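Long-range contacts in amino acid adenylation domain-containing protein (Bacillus stratosphericus LAMA 585, PDB 6ULY), which probably selects a keto acid and activates it as an acyl adenylate for nonribosomal depsipeptide synthesis: residues 187-198 / 415-424; 222-230 / 333-342. All coordinates share one frame; numbering follows the deposited sequence.

The two interactions illustrate how an adenylation domain places a structural seam beside its substrate site. Interaction 1 joins strand 188-192 and the start of helix 193-207 to the chain at 415-424, largely through backbone hydrogen bonds at the border of a mixed sheet; it is mostly buried, but its R423 and N424 end meets the second subunit. Interaction 2, wholly buried and nested within the loop that interaction 1 closes, packs helix 224-237 against strand 338-342 through apolar groups, with the acyl end of the adenylate touched by both. Their centres lie about 12 Å apart, and side chains bridge the gap: H191 reaches the carbonyl of S334, and Y421 reaches the carboxylate of E335.

Interaction 1 of 2, residues 187-198 / 415-424; sequences KCVEHSHRSVLA and PTTMKGYYRN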
loop_
_atom_site.group_PDB
_atom_site.type_symbol
_atom_site.label_atom_id
_atom_site.label_comp_id
_atom_site.label_asym_id
_atom_site.label_seq_id
_atom_site.Cartn_x
_atom_site.Cartn_y
_atom_site.Cartn_z
ATOM N N LYS A 187 -1.584 -0.981 9.912
ATOM C CA LYS A 187 -2.971 -1.132 10.318
ATOM C C LYS A 187 -3.038 -1.532 11.788
ATOM O O LYS A 187 -2.051 -1.947 12.400
ATOM C CB LYS A 187 -3.688 -2.163 9.439
ATOM C CG LYS A 187 -3.585 -1.869 7.954
ATOM C CD LYS A 187 -4.936 -1.923 7.280
ATOM C CE LYS A 187 -4.810 -1.780 5.761
ATOM N NZ LYS A 187 -4.270 -0.453 5.340
ATOM N N CYS A 188 -4.230 -1.411 12.345
ATOM C CA CYS A 188 -4.449 -1.508 13.781
ATOM C C CYS A 188 -5.260 -2.766 14.076
ATOM O O CYS A 188 -6.493 -2.741 14.097
ATOM C CB CYS A 188 -5.148 -0.259 14.262
ATOM S SG CYS A 188 -4.783 0.183 15.948
ATOM N N VAL A 189 -4.554 -3.869 14.315
ATOM C CA VAL A 189 -5.208 -5.146 14.572
ATOM C C VAL A 189 -5.848 -5.097 15.952
ATOM O O VAL A 189 -5.161 -4.915 16.963
ATOM C CB VAL A 189 -4.206 -6.302 14.452
ATOM C CG1 VAL A 189 -4.856 -7.638 14.803
ATOM C CG2 VAL A 189 -3.622 -6.344 13.033
ATOM N N GLU A 190 -7.169 -5.253 15.999
ATOM C CA GLU A 190 -7.923 -5.213 17.246
ATOM C C GLU A 190 -8.318 -6.632 17.637
ATOM O O GLU A 190 -9.004 -7.321 16.878
ATOM C CB GLU A 190 -9.160 -4.324 17.107
ATOM C CG GLU A 190 -10.013 -4.253 18.368
ATOM C CD GLU A 190 -11.130 -3.229 18.274
ATOM O OE1 GLU A 190 -11.543 -2.713 19.332
ATOM O OE2 GLU A 190 -11.594 -2.940 17.148
ATOM N N HIS A 191 -7.887 -7.064 18.820
ATOM C CA HIS A 191 -8.130 -8.415 19.298
ATOM C C HIS A 191 -9.015 -8.393 20.532
ATOM O O HIS A 191 -9.125 -7.384 21.231
ATOM C CB HIS A 191 -6.818 -9.134 19.626
ATOM C CG HIS A 191 -6.212 -9.843 18.455
ATOM N ND1 HIS A 191 -6.771 -10.975 17.903
ATOM C CD2 HIS A 191 -5.094 -9.586 17.738
ATOM C CE1 HIS A 191 -6.028 -11.379 16.889
ATOM N NE2 HIS A 191 -5.003 -10.555 16.769
ATOM N N SER A 192 -9.640 -9.532 20.792
ATOM C CA SER A 192 -10.458 -9.733 21.974
ATOM C C SER A 192 -9.798 -10.766 22.878
ATOM O O SER A 192 -8.868 -11.474 22.480
ATOM C CB SER A 192 -11.866 -10.188 21.579
ATOM O OG SER A 192 -11.829 -11.523 21.104
ATOM N N HIS A 193 -10.293 -10.851 24.114
ATOM C CA HIS A 193 -9.836 -11.913 25.005
ATOM C C HIS A 193 -10.054 -13.281 24.371
ATOM O O HIS A 193 -9.207 -14.177 24.492
ATOM C CB HIS A 193 -10.569 -11.842 26.348
ATOM C CG HIS A 193 -10.422 -10.534 27.061
ATOM N ND1 HIS A 193 -9.462 -10.313 28.026
ATOM C CD2 HIS A 193 -11.131 -9.384 26.966
ATOM C CE1 HIS A 193 -9.576 -9.080 28.483
ATOM N NE2 HIS A 193 -10.585 -8.495 27.860
ATOM N N ARG A 194 -11.187 -13.457 23.684
ATOM C CA ARG A 194 -11.543 -14.760 23.132
ATOM C C ARG A 194 -10.574 -15.181 22.034
ATOM O O ARG A 194 -10.101 -16.323 22.017
ATOM C CB ARG A 194 -12.977 -14.723 22.597
ATOM C CG ARG A 194 -13.536 -16.091 22.233
ATOM C CD ARG A 194 -14.895 -16.001 21.553
ATOM N NE ARG A 194 -15.901 -15.332 22.376
ATOM C CZ ARG A 194 -16.571 -15.911 23.369
ATOM N NH1 ARG A 194 -16.342 -17.179 23.687
ATOM N NH2 ARG A 194 -17.471 -15.216 24.054
ATOM N N SER A 195 -10.273 -14.277 21.100
ATOM C CA SER A 195 -9.397 -14.644 19.989
ATOM C C SER A 195 -7.983 -14.929 20.476
ATOM O O SER A 195 -7.348 -15.892 20.029
ATOM C CB SER A 195 -9.395 -13.544 18.927
ATOM O OG SER A 195 -9.084 -12.272 19.472
ATOM N N VAL A 196 -7.472 -14.112 21.398
ATOM C CA VAL A 196 -6.135 -14.351 21.932
ATOM C C VAL A 196 -6.102 -15.663 22.706
ATOM O O VAL A 196 -5.260 -16.532 22.448
ATOM C CB VAL A 196 -5.694 -13.161 22.803
ATOM C CG1 VAL A 196 -4.389 -13.467 23.497
ATOM C CG2 VAL A 196 -5.572 -11.903 21.939
ATOM N N LEU A 197 -7.033 -15.839 23.647
ATOM C CA LEU A 197 -7.025 -17.049 24.463
ATOM C C LEU A 197 -7.223 -18.299 23.623
ATOM O O LEU A 197 -6.706 -19.368 23.970
ATOM C CB LEU A 197 -8.104 -16.968 25.537
ATOM C CG LEU A 197 -7.777 -16.074 26.733
ATOM C CD1 LEU A 197 -8.995 -15.943 27.631
ATOM C CD2 LEU A 197 -6.597 -16.626 27.504
ATOM N N ALA A 198 -7.969 -18.192 22.522
ATOM C CA ALA A 198 -8.144 -19.337 21.638
ATOM C C ALA A 198 -6.816 -19.755 21.023
ATOM O O ALA A 198 -6.529 -20.952 20.896
ATOM C CB ALA A 198 -9.159 -19.007 20.543
ATOM N N PRO A 415 -11.077 -19.567 15.562
ATOM C CA PRO A 415 -11.499 -18.646 16.620
ATOM C C PRO A 415 -10.445 -17.644 17.058
ATOM O O PRO A 415 -10.713 -16.872 17.984
ATOM C CB PRO A 415 -11.826 -19.609 17.765
ATOM C CG PRO A 415 -10.825 -20.716 17.589
ATOM C CD PRO A 415 -10.611 -20.857 16.106
ATOM N N THR A 416 -9.267 -17.641 16.436
ATOM C CA THR A 416 -8.175 -16.765 16.839
ATOM C C THR A 416 -8.115 -15.483 16.022
ATOM O O THR A 416 -7.214 -14.667 16.237
ATOM C CB THR A 416 -6.834 -17.498 16.719
ATOM O OG1 THR A 416 -6.484 -17.635 15.338
ATOM C CG2 THR A 416 -6.907 -18.879 17.347
ATOM N N THR A 417 -9.049 -15.289 15.095
ATOM C CA THR A 417 -8.982 -14.154 14.188
ATOM C C THR A 417 -9.342 -12.861 14.911
ATOM O O THR A 417 -10.223 -12.832 15.774
ATOM C CB THR A 417 -9.919 -14.377 12.999
ATOM O OG1 THR A 417 -9.490 -15.528 12.259
ATOM C CG2 THR A 417 -9.918 -13.175 12.078
ATOM N N MET A 418 -8.640 -11.789 14.552
ATOM C CA MET A 418 -8.909 -10.469 15.102
ATOM C C MET A 418 -10.358 -10.057 14.861
ATOM O O MET A 418 -11.051 -10.590 13.991
ATOM C CB MET A 418 -7.988 -9.436 14.451
ATOM C CG MET A 418 -8.134 -9.389 12.935
ATOM S SD MET A 418 -7.396 -7.935 12.165
ATOM C CE MET A 418 -7.807 -8.234 10.452
ATOM N N LYS A 419 -10.809 -9.065 15.636
ATOM C CA LYS A 419 -12.063 -8.401 15.305
ATOM C C LYS A 419 -11.969 -7.696 13.958
ATOM O O LYS A 419 -12.978 -7.552 13.258
ATOM C CB LYS A 419 -12.441 -7.380 16.379
ATOM C CG LYS A 419 -12.760 -7.953 17.742
ATOM C CD LYS A 419 -13.386 -6.875 18.614
ATOM C CE LYS A 419 -13.600 -7.348 20.036
ATOM N NZ LYS A 419 -14.256 -6.301 20.868
ATOM N N GLY A 420 -10.774 -7.242 13.590
ATOM C CA GLY A 420 -10.571 -6.518 12.353
ATOM C C GLY A 420 -9.622 -5.353 12.536
ATOM O O GLY A 420 -9.240 -5.023 13.666
ATOM N N TYR A 421 -9.214 -4.743 11.428
ATOM C CA TYR A 421 -8.420 -3.528 11.496
ATOM C C TYR A 421 -9.283 -2.374 11.989
ATOM O O TYR A 421 -10.418 -2.188 11.541
ATOM C CB TYR A 421 -7.832 -3.192 10.128
ATOM C CG TYR A 421 -6.999 -4.293 9.518
ATOM C CD1 TYR A 421 -5.834 -4.738 10.135
ATOM C CD2 TYR A 421 -7.368 -4.878 8.312
ATOM C CE1 TYR A 421 -5.069 -5.738 9.575
ATOM C CE2 TYR A 421 -6.607 -5.879 7.744
ATOM C CZ TYR A 421 -5.461 -6.306 8.380
ATOM O OH TYR A 421 -4.706 -7.302 7.812
ATOM N N TYR A 422 -8.733 -1.592 12.909
ATOM C CA TYR A 422 -9.497 -0.531 13.550
ATOM C C TYR A 422 -9.801 0.583 12.554
ATOM O O TYR A 422 -8.907 1.073 11.855
ATOM C CB TYR A 422 -8.717 0.014 14.751
ATOM C CG TYR A 422 -9.467 1.006 15.613
ATOM C CD1 TYR A 422 -10.680 0.674 16.207
ATOM C CD2 TYR A 422 -8.947 2.270 15.853
ATOM C CE1 TYR A 422 -11.361 1.584 16.998
ATOM C CE2 TYR A 422 -9.619 3.182 16.645
ATOM C CZ TYR A 422 -10.819 2.836 17.214
ATOM O OH TYR A 422 -11.475 3.758 17.997
ATOM N N ARG A 423 -11.076 0.967 12.482
ATOM C CA ARG A 423 -11.505 2.118 11.688
ATOM C C ARG A 423 -11.128 1.959 10.216
ATOM O O ARG A 423 -10.700 2.911 9.556
ATOM C CB ARG A 423 -10.926 3.411 12.265
ATOM C CG ARG A 423 -11.461 3.755 13.661
ATOM C CD ARG A 423 -12.116 5.123 13.679
ATOM N NE ARG A 423 -11.156 6.185 13.965
ATOM C CZ ARG A 423 -11.294 7.451 13.584
ATOM N NH1 ARG A 423 -12.349 7.831 12.873
ATOM N NH2 ARG A 423 -10.364 8.338 13.906
ATOM N N ASN A 424 -11.299 0.748 9.683
ATOM C CA ASN A 424 -10.989 0.524 8.272
ATOM C C ASN A 424 -11.851 -0.631 7.752
ATOM O O ASN A 424 -11.384 -1.751 7.536
ATOM C CB ASN A 424 -9.503 0.244 8.060
ATOM C CG ASN A 424 -9.114 0.308 6.604
ATOM O OD1 ASN A 424 -9.951 0.119 5.725
ATOM N ND2 ASN A 424 -7.844 0.585 6.338
HETATM O O HOH W 1 -6.531 0.002 11.151
HETATM O O HOH W 2 -11.361 -3.709 14.382
#
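The carbonyl oxygen of C188 draws in two neighbours: Y422 N donates a hydrogen bond to C188 O at 2.8 Å, and Y421 CA adds a weaker CH contact. Farther along, K419 N meets E190 O at 2.8 Å, nearly in line with its C=O bond. These bonds lay a short, weakly bonded strand at about 420-421 antiparallel to 188-192, with V189 and Y421 as a non-hydrogen-bonded pair. The Y421 ring is sandwiched: K187 CD lies over one face, 4.0 Å from the ring centroid, and M418 CE covers the opposite one, while V189 CG2 touches the edge 3.8 Å from Y421 CE1. The hydroxyl of Y421 bonds to the carboxylate of E335. M418 CB also sits over a face of the H191 imidazole, whose NE2 bonds to the carbonyl of S334. S195 OG, between its backbone N and carbonyl carbon (chi1 53°), bonds to H191 ND1, fixing the ring's rotation at both nitrogens. Beyond it, A198 CB rests on P415 CG. S192 and S195 form a capping box, S195 N donating to S192 OG and S192 N to S195 OG; it starts helix 193-207 straight after strand 188-192, while strand 420-421 forms the mixed sheet's outermost member.

Interaction 2 of 2, residues 222-230 / 333-342; sequences DHIGGIVMF and MSEISSAVVF. With QA7 (5'-O-{(S)-hydroxy[(4-methyl-2-oxopentanoyl)oxy]phosphoryl}adenosine), chain C.
Helix 224-230 and strand 338-342 run 63° apart, their axes approaching to 7.7 Å. H223 is the helix N-cap, its ND1 accepting from G225 N, and the helix widens into a pi-type turn over 225-230. On the other segment, S337 and S338 both face M333 in a G1 beta bulge, where M333 O accepts from I336 N and S338 N on opposite faces of its plane. I224 contributes the largest share of the contact. With CG1 anti to the backbone N (chi1 -165°), that branch packs 3.5 Å from S338 N and against S334 CA, while CG2 turns to the adenylate and comes within 3.2 Å of the keto oxygen O31. Five residues on, within the wider turn, M229 also faces the strand; its SD lies 3.8 Å from A339 CB and meets the edge of the F342 ring in a Met-aromatic contact, 5.3 Å from the centroid. The same sulfur is 3.8 Å from the ligand methyl C03, which G225 CA also approaches. S334 N donates a nearly straight bond of 2.9 Å to the phosphate oxygen O29. The two segments share no hydrogen bond with each other. The chemistry divides: a backbone N-H holds the phosphate, while largely carbon and sulfur groups line part of the branched tail and meet the keto oxygen, consistent with a pocket suited to a hydrophobic keto acid.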
loop_
_atom_site.group_PDB
_atom_site.type_symbol
_atom_site.label_atom_id
_atom_site.label_comp_id
_atom_site.label_asym_id
_atom_site.label_seq_id
_atom_site.Cartn_x
_atom_site.Cartn_y
_atom_site.Cartn_z
ATOM N N ASP A 222 6.053 -6.166 21.498
ATOM C CA ASP A 222 5.162 -5.592 20.501
ATOM C C ASP A 222 5.005 -6.485 19.277
ATOM O O ASP A 222 4.179 -6.181 18.412
ATOM C CB ASP A 222 5.671 -4.213 20.074
ATOM C CG ASP A 222 7.078 -4.258 19.511
ATOM O OD1 ASP A 222 7.231 -4.509 18.294
ATOM O OD2 ASP A 222 8.033 -4.047 20.291
ATOM N N HIS A 223 5.789 -7.555 19.180
ATOM C CA HIS A 223 5.585 -8.594 18.181
ATOM C C HIS A 223 4.574 -9.598 18.721
ATOM O O HIS A 223 4.615 -9.967 19.900
ATOM C CB HIS A 223 6.908 -9.290 17.847
ATOM C CG HIS A 223 6.856 -10.157 16.625
ATOM N ND1 HIS A 223 5.915 -11.150 16.451
ATOM C CD2 HIS A 223 7.647 -10.193 15.525
ATOM C CE1 HIS A 223 6.119 -11.751 15.292
ATOM N NE2 HIS A 223 7.165 -11.190 14.711
ATOM N N ILE A 224 3.659 -10.034 17.851
ATOM C CA ILE A 224 2.549 -10.873 18.296
ATOM C C ILE A 224 3.063 -12.159 18.930
ATOM O O ILE A 224 2.478 -12.664 19.896
ATOM C CB ILE A 224 1.588 -11.154 17.120
ATOM C CG1 ILE A 224 0.257 -11.708 17.636
ATOM C CG2 ILE A 224 2.213 -12.113 16.108
ATOM C CD1 ILE A 224 -0.657 -10.645 18.209
ATOM N N GLY A 225 4.164 -12.707 18.409
ATOM C CA GLY A 225 4.755 -13.883 19.026
ATOM C C GLY A 225 5.355 -13.601 20.389
ATOM O O GLY A 225 5.456 -14.504 21.228
ATOM N N GLY A 226 5.764 -12.359 20.635
ATOM C CA GLY A 226 6.266 -12.013 21.950
ATOM C C GLY A 226 5.154 -11.875 22.972
ATOM O O GLY A 226 5.276 -12.349 24.105
ATOM N N ILE A 227 4.051 -11.236 22.585
ATOM C CA ILE A 227 2.998 -10.961 23.554
ATOM C C ILE A 227 2.101 -12.179 23.736
ATOM O O ILE A 227 1.774 -12.552 24.868
ATOM C CB ILE A 227 2.201 -9.707 23.141
ATOM C CG1 ILE A 227 1.078 -9.426 24.145
ATOM C CG2 ILE A 227 1.632 -9.837 21.720
ATOM C CD1 ILE A 227 1.563 -9.197 25.578
ATOM N N VAL A 228 1.718 -12.843 22.645
ATOM C CA VAL A 228 0.767 -13.945 22.729
ATOM C C VAL A 228 1.497 -15.279 22.794
ATOM O O VAL A 228 1.375 -16.014 23.780
ATOM C CB VAL A 228 -0.220 -13.935 21.544
ATOM C CG1 VAL A 228 -1.212 -15.094 21.668
ATOM C CG2 VAL A 228 -0.952 -12.606 21.468
ATOM N N MET A 229 2.254 -15.608 21.744
ATOM C CA MET A 229 2.803 -16.956 21.640
ATOM C C MET A 229 3.654 -17.318 22.851
ATOM O O MET A 229 3.778 -18.503 23.185
ATOM C CB MET A 229 3.629 -17.099 20.363
ATOM C CG MET A 229 4.147 -18.509 20.135
ATOM S SD MET A 229 5.033 -18.710 18.575
ATOM C CE MET A 229 6.453 -17.649 18.842
ATOM N N PHE A 230 4.231 -16.327 23.531
ATOM C CA PHE A 230 5.083 -16.596 24.687
ATOM C C PHE A 230 4.524 -15.950 25.947
ATOM O O PHE A 230 4.076 -16.672 26.841
ATOM C CB PHE A 230 6.517 -16.154 24.395
ATOM C CG PHE A 230 7.380 -17.273 23.892
ATOM C CD1 PHE A 230 8.423 -17.759 24.657
ATOM C CD2 PHE A 230 7.109 -17.879 22.675
ATOM C CE1 PHE A 230 9.200 -18.806 24.209
ATOM C CE2 PHE A 230 7.881 -18.930 22.222
ATOM C CZ PHE A 230 8.929 -19.394 22.991
ATOM N N MET A 333 0.270 -14.875 12.170
ATOM C CA MET A 333 0.115 -13.467 11.848
ATOM C C MET A 333 -0.505 -12.769 13.045
ATOM O O MET A 333 -1.231 -13.383 13.829
ATOM C CB MET A 333 -0.770 -13.241 10.609
ATOM C CG MET A 333 -0.462 -14.139 9.419
ATOM S SD MET A 333 -1.615 -13.895 8.043
ATOM C CE MET A 333 -1.283 -12.179 7.632
ATOM N N SER A 334 -0.223 -11.474 13.172
ATOM C CA SER A 334 -0.866 -10.697 14.223
ATOM C C SER A 334 -2.383 -10.793 14.111
ATOM O O SER A 334 -3.084 -10.848 15.128
ATOM C CB SER A 334 -0.405 -9.242 14.154
ATOM O OG SER A 334 -0.921 -8.611 12.999
ATOM N N GLU A 335 -2.906 -10.844 12.879
ATOM C CA GLU A 335 -4.351 -10.885 12.669
ATOM C C GLU A 335 -4.985 -12.175 13.174
ATOM O O GLU A 335 -6.207 -12.214 13.360
ATOM C CB GLU A 335 -4.685 -10.721 11.182
ATOM C CG GLU A 335 -4.399 -9.343 10.619
ATOM C CD GLU A 335 -2.995 -9.210 10.064
ATOM O OE1 GLU A 335 -2.103 -9.983 10.480
ATOM O OE2 GLU A 335 -2.786 -8.331 9.205
ATOM N N ILE A 336 -4.193 -13.223 13.395
ATOM C CA ILE A 336 -4.721 -14.502 13.862
ATOM C C ILE A 336 -4.067 -14.876 15.189
ATOM O O ILE A 336 -3.981 -16.059 15.543
ATOM C CB ILE A 336 -4.524 -15.598 12.796
ATOM C CG1 ILE A 336 -3.043 -15.759 12.447
ATOM C CG2 ILE A 336 -5.317 -15.262 11.522
ATOM C CD1 ILE A 336 -2.777 -16.780 11.365
ATOM N N SER A 337 -3.604 -13.864 15.932
ATOM C CA SER A 337 -3.134 -14.014 17.311
ATOM C C SER A 337 -1.843 -14.824 17.422
ATOM O O SER A 337 -1.629 -15.517 18.420
ATOM C CB SER A 337 -4.214 -14.644 18.197
ATOM O OG SER A 337 -5.369 -13.829 18.245
ATOM N N SER A 338 -0.975 -14.723 16.413
ATOM C CA SER A 338 0.354 -15.336 16.398
ATOM C C SER A 338 0.290 -16.699 15.710
ATOM O O SER A 338 -0.405 -16.847 14.698
ATOM C CB SER A 338 0.961 -15.420 17.815
ATOM O OG SER A 338 0.576 -16.579 18.539
ATOM N N ALA A 339 1.021 -17.688 16.218
ATOM C CA ALA A 339 1.220 -18.917 15.460
ATOM C C ALA A 339 -0.054 -19.750 15.405
ATOM O O ALA A 339 -0.820 -19.811 16.367
ATOM C CB ALA A 339 2.349 -19.738 16.072
ATOM N N VAL A 340 -0.275 -20.394 14.257
ATOM C CA VAL A 340 -1.393 -21.311 14.073
ATOM C C VAL A 340 -0.953 -22.657 13.521
ATOM O O VAL A 340 -1.779 -23.565 13.406
ATOM C CB VAL A 340 -2.478 -20.692 13.168
ATOM C CG1 VAL A 340 -3.087 -19.466 13.840
ATOM C CG2 VAL A 340 -1.906 -20.331 11.798
ATOM N N VAL A 341 0.325 -22.817 13.180
ATOM C CA VAL A 341 0.887 -24.097 12.761
ATOM C C VAL A 341 2.231 -24.280 13.452
ATOM O O VAL A 341 2.989 -23.319 13.620
ATOM C CB VAL A 341 1.057 -24.190 11.231
ATOM C CG1 VAL A 341 -0.294 -24.302 10.543
ATOM C CG2 VAL A 341 1.836 -22.996 10.697
ATOM N N PHE A 342 2.526 -25.520 13.842
ATOM C CA PHE A 342 3.804 -25.886 14.443
ATOM C C PHE A 342 4.273 -27.201 13.840
ATOM O O PHE A 342 3.490 -28.150 13.738
ATOM C CB PHE A 342 3.692 -26.031 15.966
ATOM C CG PHE A 342 3.470 -24.737 16.693
ATOM C CD1 PHE A 342 4.542 -23.955 17.086
ATOM C CD2 PHE A 342 2.188 -24.314 17.007
ATOM C CE1 PHE A 342 4.340 -22.770 17.766
ATOM C CE2 PHE A 342 1.979 -23.130 17.687
ATOM C CZ PHE A 342 3.056 -22.357 18.067
HETATM C C01 QA7 C . 5.081 -17.719 14.537
HETATM C C02 QA7 C . 5.064 -16.265 14.825
HETATM C C03 QA7 C . 4.241 -15.989 16.054
HETATM C C04 QA7 C . 4.649 -15.618 13.543
HETATM C C05 QA7 C . 3.708 -14.458 13.613
HETATM C C06 QA7 C . 4.058 -13.191 12.904
HETATM C C10 QA7 C . 3.042 -12.243 9.722
HETATM C C11 QA7 C . 3.611 -12.529 8.503
HETATM C C12 QA7 C . 2.814 -13.713 7.811
HETATM C C13 QA7 C . 3.649 -14.259 7.103
HETATM C C14 QA7 C . 5.119 -14.018 7.804
HETATM C C16 QA7 C . 5.311 -15.571 9.598
HETATM C C18 QA7 C . 6.371 -17.179 8.685
HETATM C C19 QA7 C . 7.053 -18.335 8.318
HETATM C C21 QA7 C . 7.294 -17.546 6.245
HETATM C C23 QA7 C . 6.196 -16.239 7.762
HETATM N N15 QA7 C . 5.540 -15.238 8.365
HETATM N N17 QA7 C . 5.810 -16.752 9.814
HETATM N N20 QA7 C . 7.480 -18.475 7.111
HETATM N N22 QA7 C . 6.680 -16.456 6.529
HETATM N N24 QA7 C . 7.243 -19.346 9.267
HETATM O O07 QA7 C . 3.204 -12.150 12.820
HETATM O O09 QA7 C . 3.668 -11.193 10.359
HETATM O O25 QA7 C . 4.972 -13.127 8.675
HETATM O O26 QA7 C . 3.825 -13.694 5.789
HETATM O O27 QA7 C . 1.564 -13.340 7.064
HETATM O O28 QA7 C . 4.107 -9.953 12.510
HETATM O O29 QA7 C . 2.012 -10.308 11.823
HETATM O O30 QA7 C . 5.076 -13.116 12.427
HETATM O O31 QA7 C . 2.723 -14.567 14.164
HETATM P P08 QA7 C . 3.281 -10.895 11.853
#